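PDB 7LZG: CBS domain protein from Streptococcus pneumoniae serotype 4, which is of unknown function but, carrying a pair of CBS domains, probably senses or binds a small ligand such as an adenine nucleotide. Local coordinates for residues G62-R67 with H90-D95. Residues are numbered along the deposited sequence; the frame is centred on the assembly and turned at random.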
loop_
_atom_site.group_PDB
_atom_site.type_symbol
_atom_site.label_atom_id
_atom_site.label_comp_id
_atom_site.label_asym_id
_atom_site.label_seq_id
_atom_site.Cartn_x
_atom_site.Cartn_y
_atom_site.Cartn_z
ATOM N N GLY B 62 3.856 -17.627 -0.267
ATOM C CA GLY B 62 4.331 -16.270 -0.107
ATOM C C GLY B 62 3.356 -15.296 -0.735
ATOM O O GLY B 62 2.220 -15.647 -1.060
ATOM N N THR B 63 3.822 -14.063 -0.893
ATOM C CA THR B 63 3.062 -13.013 -1.551
ATOM C C THR B 63 3.732 -12.647 -2.866
ATOM O O THR B 63 4.943 -12.812 -3.031
ATOM C CB THR B 63 2.944 -11.770 -0.666
ATOM O OG1 THR B 63 4.253 -11.254 -0.392
ATOM C CG2 THR B 63 2.255 -12.114 0.644
ATOM N N ILE B 64 2.934 -12.144 -3.807
ATOM C CA ILE B 64 3.440 -11.768 -5.118
ATOM C C ILE B 64 2.765 -10.479 -5.565
ATOM O O ILE B 64 1.609 -10.205 -5.227
ATOM C CB ILE B 64 3.232 -12.893 -6.159
ATOM C CG1 ILE B 64 4.073 -12.629 -7.409
ATOM C CG2 ILE B 64 1.759 -13.036 -6.518
ATOM C CD1 ILE B 64 3.985 -13.718 -8.445
ATOM N N GLY B 65 3.515 -9.672 -6.313
ATOM C CA GLY B 65 2.989 -8.469 -6.921
ATOM C C GLY B 65 3.497 -8.337 -8.342
ATOM O O GLY B 65 4.274 -9.164 -8.823
ATOM N N LEU B 66 3.038 -7.277 -9.010
ATOM C CA LEU B 66 3.467 -7.039 -10.382
ATOM C C LEU B 66 4.949 -6.707 -10.461
ATOM O O LEU B 66 5.607 -7.059 -11.445
ATOM C CB LEU B 66 2.633 -5.922 -11.002
ATOM C CG LEU B 66 1.222 -6.355 -11.387
ATOM C CD1 LEU B 66 0.411 -5.160 -11.838
ATOM C CD2 LEU B 66 1.288 -7.407 -12.480
ATOM N N ARG B 67 5.491 -6.033 -9.443
ATOM C CA ARG B 67 6.923 -5.752 -9.432
ATOM C C ARG B 67 7.732 -7.041 -9.400
ATOM O O ARG B 67 8.777 -7.144 -10.052
ATOM C CB ARG B 67 7.280 -4.862 -8.242
ATOM C CG ARG B 67 8.771 -4.577 -8.113
ATOM C CD ARG B 67 9.065 -3.688 -6.917
ATOM N NE ARG B 67 8.492 -4.224 -5.688
ATOM C CZ ARG B 67 8.689 -3.711 -4.482
ATOM N NH1 ARG B 67 9.460 -2.651 -4.299
ATOM N NH2 ARG B 67 8.101 -4.277 -3.431
ATOM N N HIS B 90 8.427 -19.283 -8.861
ATOM C CA HIS B 90 9.814 -18.913 -9.113
ATOM C C HIS B 90 10.076 -17.430 -8.894
ATOM O O HIS B 90 11.241 -17.016 -8.911
ATOM C CB HIS B 90 10.210 -19.307 -10.537
ATOM C CG HIS B 90 10.243 -20.786 -10.766
ATOM N ND1 HIS B 90 10.807 -21.665 -9.866
ATOM C CD2 HIS B 90 9.775 -21.541 -11.786
ATOM C CE1 HIS B 90 10.689 -22.898 -10.326
ATOM N NE2 HIS B 90 10.066 -22.851 -11.489
HETATM N N MSE B 91 9.036 -16.629 -8.688
HETATM C CA MSE B 91 9.205 -15.204 -8.440
HETATM C C MSE B 91 8.356 -14.755 -7.260
HETATM O O MSE B 91 8.262 -13.565 -6.965
HETATM C CB MSE B 91 8.843 -14.397 -9.684
HETATM C CG MSE B 91 7.379 -14.481 -10.068
HETATM SE SE MSE B 91 7.147 -14.364 -11.995
HETATM C CE MSE B 91 7.994 -16.051 -12.484
ATOM N N THR B 92 7.730 -15.719 -6.593
ATOM C CA THR B 92 6.967 -15.417 -5.392
ATOM C C THR B 92 7.918 -15.050 -4.260
ATOM O O THR B 92 8.942 -15.709 -4.058
ATOM C CB THR B 92 6.101 -16.612 -5.001
ATOM O OG1 THR B 92 5.223 -16.938 -6.086
ATOM C CG2 THR B 92 5.271 -16.293 -3.769
ATOM N N LYS B 93 7.590 -13.983 -3.537
ATOM C CA LYS B 93 8.421 -13.529 -2.424
ATOM C C LYS B 93 8.136 -14.415 -1.221
ATOM O O LYS B 93 7.128 -14.246 -0.530
ATOM C CB LYS B 93 8.157 -12.061 -2.113
ATOM C CG LYS B 93 9.097 -11.476 -1.069
ATOM C CD LYS B 93 8.760 -10.023 -0.774
ATOM C CE LYS B 93 9.636 -9.466 0.339
ATOM N NZ LYS B 93 9.253 -8.071 0.700
ATOM N N THR B 94 9.020 -15.376 -0.975
ATOM C CA THR B 94 8.912 -16.245 0.186
ATOM C C THR B 94 9.581 -15.661 1.422
ATOM O O THR B 94 9.380 -16.185 2.524
ATOM C CB THR B 94 9.518 -17.618 -0.126
ATOM O OG1 THR B 94 10.895 -17.463 -0.491
ATOM C CG2 THR B 94 8.768 -18.276 -1.276
ATOM N N ASP B 95 10.359 -14.589 1.269
ATOM C CA ASP B 95 11.044 -13.954 2.395
ATOM C C ASP B 95 10.174 -12.821 2.945
ATOM O O ASP B 95 10.487 -11.633 2.843
ATOM C CB ASP B 95 12.419 -13.456 1.967
ATOM C CG ASP B 95 13.242 -12.939 3.131
ATOM O OD1 ASP B 95 13.688 -13.761 3.959
ATOM O OD2 ASP B 95 13.443 -11.709 3.219
#
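The peptide group between Gly62 and Thr63 has the methyl of Thr92 over one of its faces, CG2 standing almost directly above Gly62 C at 3.7 Å. The same CG2 lies 3.6 Å from Thr63 O, the carbonyl oxygen of the next peptide. Lys93 N donates a hydrogen bond to Thr63 O (2.9 Å). The donor approaches nearly along the C=O axis, with an N-H...O angle of 145°. Thr63 N answers with a weak hydrogen bond to Lys93 O, 3.3 Å long. Having no side chain, Gly62 also lets Lys93 O come within 3.5 Å of its CA, a C-H...O contact. Strand 60-65 is one of the two edge strands of a small mixed sheet in the CBS fold, and the chain passes through Gly65, at the N-cap, into helix 66-76. Gly62 and Ile64 bond through their backbones to Val53 and Val51 of strand 50-54, while the N-H and C=O of Thr63 point to the loop linking helices 66-76 and 105-111, which adds a single antiparallel, hydrogen-bonded bridge to that edge. Threonine suits position 92 because its two branches do different work: CG2, anti to the backbone N, covers the strand, and OG1 is hydrogen-bonded to Ile88 O. Ile64 suits its buried place as a branched apolar side chain touching Val51, Val53 and, on helix 66-76, Ile69; its CG1, anti to the backbone N (chi1 -166°), carries CD1 obliquely across to Met91 CG at 3.8 Å. Met91, a selenomethionine, is flexible enough to bend away beyond that carbon, and it too packs on Ile69. Lys93 suits the exposed surface: its extended chain carries NZ outward, 5.7 Å from Arg67 NH2, a like-charged neighbour whose NH1 is hydrogen-bonded to Met46 O of the second subunit.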